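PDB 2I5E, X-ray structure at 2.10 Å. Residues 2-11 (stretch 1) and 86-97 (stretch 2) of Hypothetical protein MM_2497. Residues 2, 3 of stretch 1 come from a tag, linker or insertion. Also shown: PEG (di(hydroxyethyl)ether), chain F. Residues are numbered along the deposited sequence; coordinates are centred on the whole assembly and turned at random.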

# COMPACT_ATOMS: atom_id res chain seq x y z
N ASN A 2 -3.20 -4.36 -30.55
CA ASN A 2 -2.31 -4.68 -29.40
C ASN A 2 -1.38 -3.50 -28.98
O ASN A 2 -0.76 -3.54 -27.88
CB ASN A 2 -1.48 -5.95 -29.72
CG ASN A 2 -2.34 -7.23 -29.75
OD1 ASN A 2 -1.98 -8.23 -30.43
ND2 ASN A 2 -3.49 -7.22 -29.02
N ALA A 3 -1.29 -2.48 -29.84
CA ALA A 3 -0.35 -1.36 -29.63
C ALA A 3 -0.86 -0.31 -28.57
O ALA A 3 -1.97 -0.46 -28.02
CB ALA A 3 0.17 -0.71 -30.98
N MSE A 4 -0.02 0.66 -28.25
CA MSE A 4 -0.20 1.47 -27.05
C MSE A 4 1.04 2.33 -26.82
O MSE A 4 2.20 1.93 -27.12
CB MSE A 4 -0.46 0.63 -25.78
CG MSE A 4 0.75 -0.13 -25.21
SE MSE A 4 0.49 -1.02 -23.48
CE MSE A 4 0.73 0.63 -22.44
N ARG A 5 0.75 3.51 -26.27
CA ARG A 5 1.79 4.45 -25.84
C ARG A 5 1.88 4.58 -24.28
O ARG A 5 0.93 4.35 -23.55
CB ARG A 5 1.61 5.80 -26.53
CG ARG A 5 0.31 6.40 -26.25
CD ARG A 5 -0.28 7.05 -27.46
NE ARG A 5 0.32 8.35 -27.75
CZ ARG A 5 0.85 8.67 -28.93
NH1 ARG A 5 0.87 7.77 -29.91
NH2 ARG A 5 1.36 9.88 -29.14
N ALA A 6 3.06 4.91 -23.79
CA ALA A 6 3.21 5.14 -22.37
C ALA A 6 3.94 6.45 -22.24
O ALA A 6 4.93 6.62 -22.94
CB ALA A 6 3.96 3.99 -21.67
N VAL A 7 3.46 7.29 -21.28
CA VAL A 7 3.97 8.62 -20.95
C VAL A 7 4.28 8.72 -19.43
O VAL A 7 3.56 8.13 -18.57
CB VAL A 7 2.97 9.72 -21.44
CG1 VAL A 7 1.67 9.79 -20.65
CG2 VAL A 7 3.56 11.08 -21.55
N ILE A 8 5.39 9.38 -19.14
CA ILE A 8 5.90 9.62 -17.79
C ILE A 8 6.07 11.12 -17.66
O ILE A 8 6.89 11.67 -18.29
CB ILE A 8 7.32 8.97 -17.50
CG1 ILE A 8 7.36 7.42 -17.71
CG2 ILE A 8 7.84 9.30 -16.12
CD1 ILE A 8 8.76 6.95 -18.02
N PRO A 9 5.20 11.78 -16.91
CA PRO A 9 5.36 13.19 -16.47
C PRO A 9 6.61 13.32 -15.57
O PRO A 9 6.77 12.57 -14.60
CB PRO A 9 4.06 13.45 -15.67
CG PRO A 9 3.47 12.07 -15.35
CD PRO A 9 3.98 11.12 -16.41
N TYR A 10 7.53 14.19 -15.92
CA TYR A 10 8.80 14.26 -15.19
C TYR A 10 9.39 15.69 -15.22
O TYR A 10 9.42 16.33 -16.27
CB TYR A 10 9.82 13.30 -15.82
CG TYR A 10 11.16 13.28 -15.17
CD1 TYR A 10 11.31 12.79 -13.83
CD2 TYR A 10 12.32 13.74 -15.86
CE1 TYR A 10 12.52 12.77 -13.21
CE2 TYR A 10 13.56 13.71 -15.22
CZ TYR A 10 13.64 13.20 -13.91
OH TYR A 10 14.82 13.15 -13.26
N LYS A 11 9.87 16.18 -14.09
CA LYS A 11 10.66 17.43 -14.04
C LYS A 11 11.74 17.21 -13.01
O LYS A 11 11.43 17.08 -11.81
CB LYS A 11 9.73 18.64 -13.72
CG LYS A 11 10.37 20.00 -13.24
CD LYS A 11 9.28 21.15 -13.30
CE LYS A 11 9.55 22.55 -12.68
NZ LYS A 11 10.90 23.00 -12.94
N GLU A 86 -4.17 13.62 -28.66
CA GLU A 86 -3.42 13.37 -29.86
C GLU A 86 -3.16 11.89 -30.00
O GLU A 86 -2.80 11.42 -31.08
CB GLU A 86 -2.14 14.23 -29.86
CG GLU A 86 -2.44 15.75 -30.13
CD GLU A 86 -1.40 16.73 -29.61
OE1 GLU A 86 -0.28 16.32 -29.16
OE2 GLU A 86 -1.67 17.96 -29.67
N ALA A 87 -3.33 11.13 -28.90
CA ALA A 87 -3.31 9.65 -28.99
C ALA A 87 -4.63 9.05 -29.54
O ALA A 87 -5.76 9.56 -29.28
CB ALA A 87 -2.93 8.98 -27.64
N GLU A 88 -4.49 7.96 -30.25
CA GLU A 88 -5.65 7.28 -30.82
C GLU A 88 -5.79 5.95 -30.03
O GLU A 88 -6.89 5.54 -29.60
CB GLU A 88 -5.43 7.10 -32.35
CG GLU A 88 -5.89 8.39 -33.18
CD GLU A 88 -5.16 8.67 -34.58
OE1 GLU A 88 -4.53 7.77 -35.18
OE2 GLU A 88 -5.18 9.85 -35.05
N GLU A 89 -4.64 5.35 -29.75
CA GLU A 89 -4.56 4.04 -29.16
C GLU A 89 -4.59 4.12 -27.56
O GLU A 89 -4.63 5.20 -27.00
CB GLU A 89 -3.25 3.48 -29.67
CG GLU A 89 -2.09 4.22 -28.99
CD GLU A 89 -0.87 4.43 -29.89
OE1 GLU A 89 -1.04 5.12 -30.91
OE2 GLU A 89 0.22 3.93 -29.55
N PRO A 90 -4.60 2.99 -26.85
CA PRO A 90 -4.51 3.03 -25.36
C PRO A 90 -3.23 3.79 -24.84
O PRO A 90 -2.16 3.74 -25.47
CB PRO A 90 -4.48 1.56 -25.00
CG PRO A 90 -5.29 0.86 -26.18
CD PRO A 90 -4.76 1.61 -27.37
N VAL A 91 -3.40 4.55 -23.74
CA VAL A 91 -2.31 5.34 -23.06
C VAL A 91 -2.17 4.84 -21.61
O VAL A 91 -3.14 4.85 -20.86
CB VAL A 91 -2.62 6.91 -23.10
CG1 VAL A 91 -1.58 7.80 -22.23
CG2 VAL A 91 -2.67 7.44 -24.54
N LEU A 92 -0.98 4.40 -21.22
CA LEU A 92 -0.58 4.20 -19.82
C LEU A 92 0.20 5.46 -19.44
O LEU A 92 1.20 5.80 -20.08
CB LEU A 92 0.35 3.00 -19.73
CG LEU A 92 0.92 2.58 -18.38
CD1 LEU A 92 -0.27 2.20 -17.44
CD2 LEU A 92 1.90 1.38 -18.60
N ILE A 93 -0.33 6.20 -18.48
CA ILE A 93 0.32 7.28 -17.79
C ILE A 93 0.92 6.77 -16.49
O ILE A 93 0.21 6.24 -15.66
CB ILE A 93 -0.68 8.42 -17.46
CG1 ILE A 93 -1.44 8.84 -18.74
CG2 ILE A 93 0.02 9.54 -16.67
CD1 ILE A 93 -2.64 9.88 -18.42
N VAL A 94 2.26 6.80 -16.38
CA VAL A 94 2.87 6.27 -15.17
C VAL A 94 3.75 7.33 -14.51
O VAL A 94 4.59 7.89 -15.14
CB VAL A 94 3.80 5.04 -15.47
CG1 VAL A 94 4.07 4.22 -14.25
CG2 VAL A 94 3.33 4.18 -16.54
N MSE A 95 3.62 7.55 -13.20
CA MSE A 95 4.50 8.46 -12.50
C MSE A 95 5.93 8.00 -12.46
O MSE A 95 6.16 6.83 -12.43
CB MSE A 95 3.95 8.63 -11.10
CG MSE A 95 2.42 9.17 -11.20
SE MSE A 95 1.90 10.12 -12.93
CE MSE A 95 2.41 11.33 -11.86
N ALA A 96 6.87 8.93 -12.29
CA ALA A 96 8.32 8.61 -12.36
C ALA A 96 8.88 8.18 -10.97
O ALA A 96 10.07 8.05 -10.84
CB ALA A 96 9.03 9.83 -12.83
N ASP A 97 8.01 8.11 -9.92
CA ASP A 97 8.42 7.89 -8.57
C ASP A 97 7.97 6.56 -7.98
O ASP A 97 7.61 6.47 -6.78
CB ASP A 97 8.00 9.08 -7.68
CG ASP A 97 6.53 9.33 -7.67
OD1 ASP A 97 5.81 8.66 -8.42
OD2 ASP A 97 6.08 10.18 -6.86
C1 PEG F . 9.59 14.58 -11.16
O1 PEG F . 8.34 14.97 -11.77
C2 PEG F . 9.18 14.00 -9.82
O2 PEG F . 9.09 12.57 -9.92
C3 PEG F . 10.42 12.10 -9.70
C4 PEG F . 10.49 10.58 -9.81
O4 PEG F . 11.60 10.03 -10.50
O HOH W 1 5.71 11.75 -12.19

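The apolar centre of the contact lies on two neighbouring parallel strands, residues 5-9 and 91-94, whose axes approach to 4.7 Å at 21°. On the face that carries R5, V7, V91 and I93, V7 faces both residues of the partner strand: its CG1 is 3.8 Å from I93 CG1 and 4.1 Å from V91 CG1. These beta-branched residues suit extended backbone and bring methyl groups close to the sheet, and all three are buried. On the face of A6 and L92, the small A6 side chain leaves its CB 4.2 Å from L92 CB, and the methyl end of selenomethionine M4 reaches in, placing CE 3.6 Å from L92 CB. Nearer the backbone in the same side chain, M4 CB packs 4.2 Å from P90 CB.

Between these two layers of side chains runs a ladder of four backbone hydrogen bonds. R5 and V7 each use both N and O: R5 N donates to P90 O (3.0 Å), L92 N to R5 O (3.0 Å), V7 N to L92 O (3.0 Å) and V94 N to V7 O (2.9 Å). The intervening alpha carbons add CA-H...O contacts, the shortest from A6 CA to L92 O at 3.1 Å.

Past the last rung, the C-terminal ends stay in touch mainly through side chains. I8 CG2 meets A96 CB at 3.5 Å, and Y10 CD1 lies 3.9 Å from that same methyl, which points toward stretch 1. P9 has no amide hydrogen to donate; its ring instead packs on selenomethionine M95, CG to SE 3.5 Å. The M95 CA-to-CB bond points away, but the side chain bends so that its end returns. A water bridges the backbones here, donating to P9 O (2.8 Å) and accepting from A96 N (3.1 Å). Beside it lies a di(hydroxyethyl)ether, probably from the crystallisation liquor, whose O1 accepts a weak hydrogen bond from K11 N (3.0 Å).

The polar edge is at the other end, where R5 is covered more than any other residue in the contact. Its aliphatic part packs against small or branched neighbours, CD 3.3 Å from A87 CB and CG 3.6 Å from V91 CG2, while A87 CA lies over one face of the guanidinium. E89, with CB directed toward stretch 1, completes the arrangement: R5 NH1 and E89 OE1 form a salt bridge at 3.4 Å, with a weak hydrogen bond. At the same end, tag residue A3 grazes P90, its O 3.5 Å from P90 CD.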